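Local coordinates for odorant-binding protein 2a (Homo sapiens, PDB 4RUN) that binds and transports small hydrophobic volatile molecules, with a higher affinity for aldehydes and large fatty acids, at residues G80-Y85 with S99-R104. The protein carries 2 engineered substitutions. Residues are numbered along the deposited sequence; the frame is centred on the assembly and turned at random.
Sequences GRKLIY and SKDQRR. Engineered in segment 99-104: Ser99 (natural residue Cys). With FLC (citrate anion), chain C.
The buried carboxylate of Asp101 takes Arg81, just ahead of the facing strand, and Arg103 from its own strand. Arg81 NE points at Asp101 OD1 over 3.0 Å, nearly straight (167° at the hydrogen), reaching the syn lone pair of that oxygen within the guanidinium plane; the two flat groups lie 29° apart. Arg81 NH2 adds weak bonds to both carboxylate oxygens, the shorter to Asp101 OD2 at 3.3 Å. OD2 also receives Arg103 NH1 at 3.0 Å, which comes from above the carboxylate plane, so a single acid lies between two arginines whose NH2 and NH1 are close and whose like charges it would offset. Asp101 CG, anti to its backbone N (chi1 -157°), leans beside Lys82, whose CB packs against OD1. Lys82 runs extended across Ser99, an engineered residue, with CE 3.5 Å from OG. In the backbone, strands 82-88 and 95-103 form an antiparallel hairpin of the lipocalin beta-barrel, and Leu83 and Lys100 form its hydrogen-bonded pair here: Leu83 N to Lys100 O is 2.8 Å and Lys100 N to Leu83 O is 2.9 Å. A classic bulge, in which Arg81 and Lys82 both face Ala77 of strand 74-77, opens the pairing of strand 82-88 with that strand. Beyond the ammonium of Lys82 lies a citrate, probably from the crystallisation liquor; NZ bonds its OA1 at 2.8 Å, and Arg55, Lys62 and Tyr78 also hydrogen-bond to it. The sheet face carrying Leu83 and Lys100 is looser: Lys100 CD only skirts Tyr85 CE1 obliquely, while exposed Gln102 lays its aliphatic chain past the Arg81 carbonyl that its own backbone N bonds.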
loop_
_atom_site.group_PDB
_atom_site.type_symbol
_atom_site.label_atom_id
_atom_site.label_comp_id
_atom_site.label_asym_id
_atom_site.label_seq_id
_atom_site.Cartn_x
_atom_site.Cartn_y
_atom_site.Cartn_z
ATOM N N GLY A 80 -3.777 -15.660 4.865
ATOM C CA GLY A 80 -3.537 -15.939 3.444
ATOM C C GLY A 80 -4.669 -15.510 2.522
ATOM O O GLY A 80 -4.659 -15.814 1.331
ATOM N N ARG A 81 -5.660 -14.822 3.076
ATOM C CA ARG A 81 -6.712 -14.190 2.283
ATOM C C ARG A 81 -6.094 -13.156 1.322
ATOM O O ARG A 81 -6.480 -13.062 0.152
ATOM C CB ARG A 81 -7.707 -13.509 3.226
ATOM C CG ARG A 81 -9.020 -13.066 2.602
ATOM C CD ARG A 81 -9.783 -12.159 3.548
ATOM N NE ARG A 81 -9.313 -10.786 3.379
ATOM C CZ ARG A 81 -9.291 -9.845 4.318
ATOM N NH1 ARG A 81 -9.723 -10.083 5.547
ATOM N NH2 ARG A 81 -8.829 -8.630 4.009
ATOM N N LYS A 82 -5.112 -12.415 1.836
ATOM C CA LYS A 82 -4.440 -11.346 1.112
ATOM C C LYS A 82 -2.952 -11.671 0.915
ATOM O O LYS A 82 -2.277 -12.107 1.859
ATOM C CB LYS A 82 -4.599 -10.063 1.917
ATOM C CG LYS A 82 -4.087 -8.798 1.246
ATOM C CD LYS A 82 -4.596 -7.565 1.985
ATOM C CE LYS A 82 -4.147 -6.273 1.331
ATOM N NZ LYS A 82 -4.743 -5.071 1.987
ATOM N N LEU A 83 -2.451 -11.491 -0.312
ATOM C CA LEU A 83 -1.016 -11.614 -0.585
ATOM C C LEU A 83 -0.463 -10.247 -0.918
ATOM O O LEU A 83 -1.132 -9.446 -1.567
ATOM C CB LEU A 83 -0.747 -12.577 -1.737
ATOM C CG LEU A 83 -1.051 -14.040 -1.413
ATOM C CD1 LEU A 83 -1.139 -14.882 -2.678
ATOM C CD2 LEU A 83 -0.002 -14.589 -0.467
ATOM N N ILE A 84 0.765 -10.006 -0.468
ATOM C CA ILE A 84 1.382 -8.685 -0.470
ATOM C C ILE A 84 2.826 -8.772 -0.971
ATOM O O ILE A 84 3.653 -9.460 -0.373
ATOM C CB ILE A 84 1.401 -8.105 0.959
ATOM C CG1 ILE A 84 -0.017 -7.823 1.454
ATOM C CG2 ILE A 84 2.210 -6.817 1.019
ATOM C CD1 ILE A 84 -0.122 -7.812 2.967
ATOM N N TYR A 85 3.118 -8.037 -2.044
ATOM C CA TYR A 85 4.438 -8.019 -2.679
ATOM C C TYR A 85 5.033 -6.636 -2.523
ATOM O O TYR A 85 4.334 -5.641 -2.712
ATOM C CB TYR A 85 4.331 -8.331 -4.172
ATOM C CG TYR A 85 3.577 -9.604 -4.465
ATOM C CD1 TYR A 85 2.200 -9.682 -4.276
ATOM C CD2 TYR A 85 4.232 -10.731 -4.913
ATOM C CE1 TYR A 85 1.502 -10.843 -4.529
ATOM C CE2 TYR A 85 3.536 -11.904 -5.172
ATOM C CZ TYR A 85 2.164 -11.949 -4.978
ATOM O OH TYR A 85 1.450 -13.106 -5.227
ATOM N N SER A 99 -0.992 -5.639 -3.758
ATOM C CA SER A 99 -1.745 -6.611 -2.973
ATOM C C SER A 99 -2.814 -7.302 -3.813
ATOM O O SER A 99 -3.466 -6.684 -4.658
ATOM C CB SER A 99 -2.377 -5.953 -1.736
ATOM O OG SER A 99 -3.641 -5.362 -2.020
ATOM N N LYS A 100 -2.978 -8.595 -3.568
ATOM C CA LYS A 100 -4.042 -9.392 -4.170
ATOM C C LYS A 100 -4.875 -9.968 -3.015
ATOM O O LYS A 100 -4.344 -10.699 -2.167
ATOM C CB LYS A 100 -3.440 -10.514 -5.025
ATOM C CG LYS A 100 -2.549 -10.043 -6.171
ATOM C CD LYS A 100 -2.008 -11.215 -6.985
ATOM C CE LYS A 100 -3.035 -11.713 -7.989
ATOM N NZ LYS A 100 -2.756 -13.053 -8.578
ATOM N N ASP A 101 -6.161 -9.608 -2.959
ATOM C CA ASP A 101 -7.032 -9.958 -1.825
ATOM C C ASP A 101 -8.208 -10.847 -2.258
ATOM O O ASP A 101 -9.094 -10.422 -3.004
ATOM C CB ASP A 101 -7.528 -8.647 -1.192
ATOM C CG ASP A 101 -7.975 -8.779 0.271
ATOM O OD1 ASP A 101 -7.926 -9.872 0.869
ATOM O OD2 ASP A 101 -8.405 -7.742 0.825
ATOM N N GLN A 102 -8.205 -12.095 -1.790
ATOM C CA GLN A 102 -9.304 -13.024 -2.073
ATOM C C GLN A 102 -10.502 -12.674 -1.183
ATOM O O GLN A 102 -10.713 -13.271 -0.132
ATOM C CB GLN A 102 -8.876 -14.469 -1.847
ATOM C CG GLN A 102 -7.520 -14.824 -2.416
ATOM C CD GLN A 102 -7.089 -16.227 -2.042
ATOM O OE1 GLN A 102 -7.620 -16.830 -1.105
ATOM N NE2 GLN A 102 -6.119 -16.763 -2.779
ATOM N N ARG A 103 -11.288 -11.695 -1.611
ATOM C CA ARG A 103 -12.340 -11.118 -0.766
ATOM C C ARG A 103 -13.640 -11.830 -1.053
ATOM O O ARG A 103 -13.865 -12.253 -2.174
ATOM C CB ARG A 103 -12.445 -9.612 -1.028
ATOM C CG ARG A 103 -11.397 -8.830 -0.267
ATOM C CD ARG A 103 -11.312 -7.382 -0.766
ATOM N NE ARG A 103 -12.220 -6.527 -0.019
ATOM C CZ ARG A 103 -12.050 -6.187 1.259
ATOM N NH1 ARG A 103 -11.011 -6.648 1.951
ATOM N NH2 ARG A 103 -12.937 -5.402 1.849
ATOM N N ARG A 104 -14.473 -12.006 -0.034
ATOM C CA ARG A 104 -15.830 -12.525 -0.212
ATOM C C ARG A 104 -16.457 -12.051 -1.522
ATOM O O ARG A 104 -17.114 -12.822 -2.225
ATOM C CB ARG A 104 -16.713 -12.039 0.941
ATOM C CG ARG A 104 -18.153 -12.578 0.969
ATOM C CD ARG A 104 -18.222 -14.109 0.937
ATOM N NE ARG A 104 -17.273 -14.711 1.876
ATOM C CZ ARG A 104 -16.938 -15.996 1.925
ATOM N NH1 ARG A 104 -17.472 -16.881 1.082
ATOM N NH2 ARG A 104 -16.063 -16.405 2.841
HETATM C CAC FLC C . -7.077 -3.303 4.025
HETATM C CA FLC C . -7.654 -2.797 2.709
HETATM C CB FLC C . -9.184 -2.738 2.672
HETATM C CBC FLC C . -9.635 -2.384 1.262
HETATM C CG FLC C . -9.816 -4.096 2.991
HETATM C CGC FLC C . -10.283 -4.361 4.418
HETATM O OA1 FLC C . -6.492 -4.413 4.069
HETATM O OA2 FLC C . -7.194 -2.580 5.037
HETATM O OB1 FLC C . -9.539 -3.249 0.353
HETATM O OB2 FLC C . -10.116 -1.248 1.037
HETATM O OG1 FLC C . -11.481 -4.112 4.724
HETATM O OG2 FLC C . -9.462 -4.879 5.218
HETATM O OHB FLC C . -9.672 -1.738 3.582
#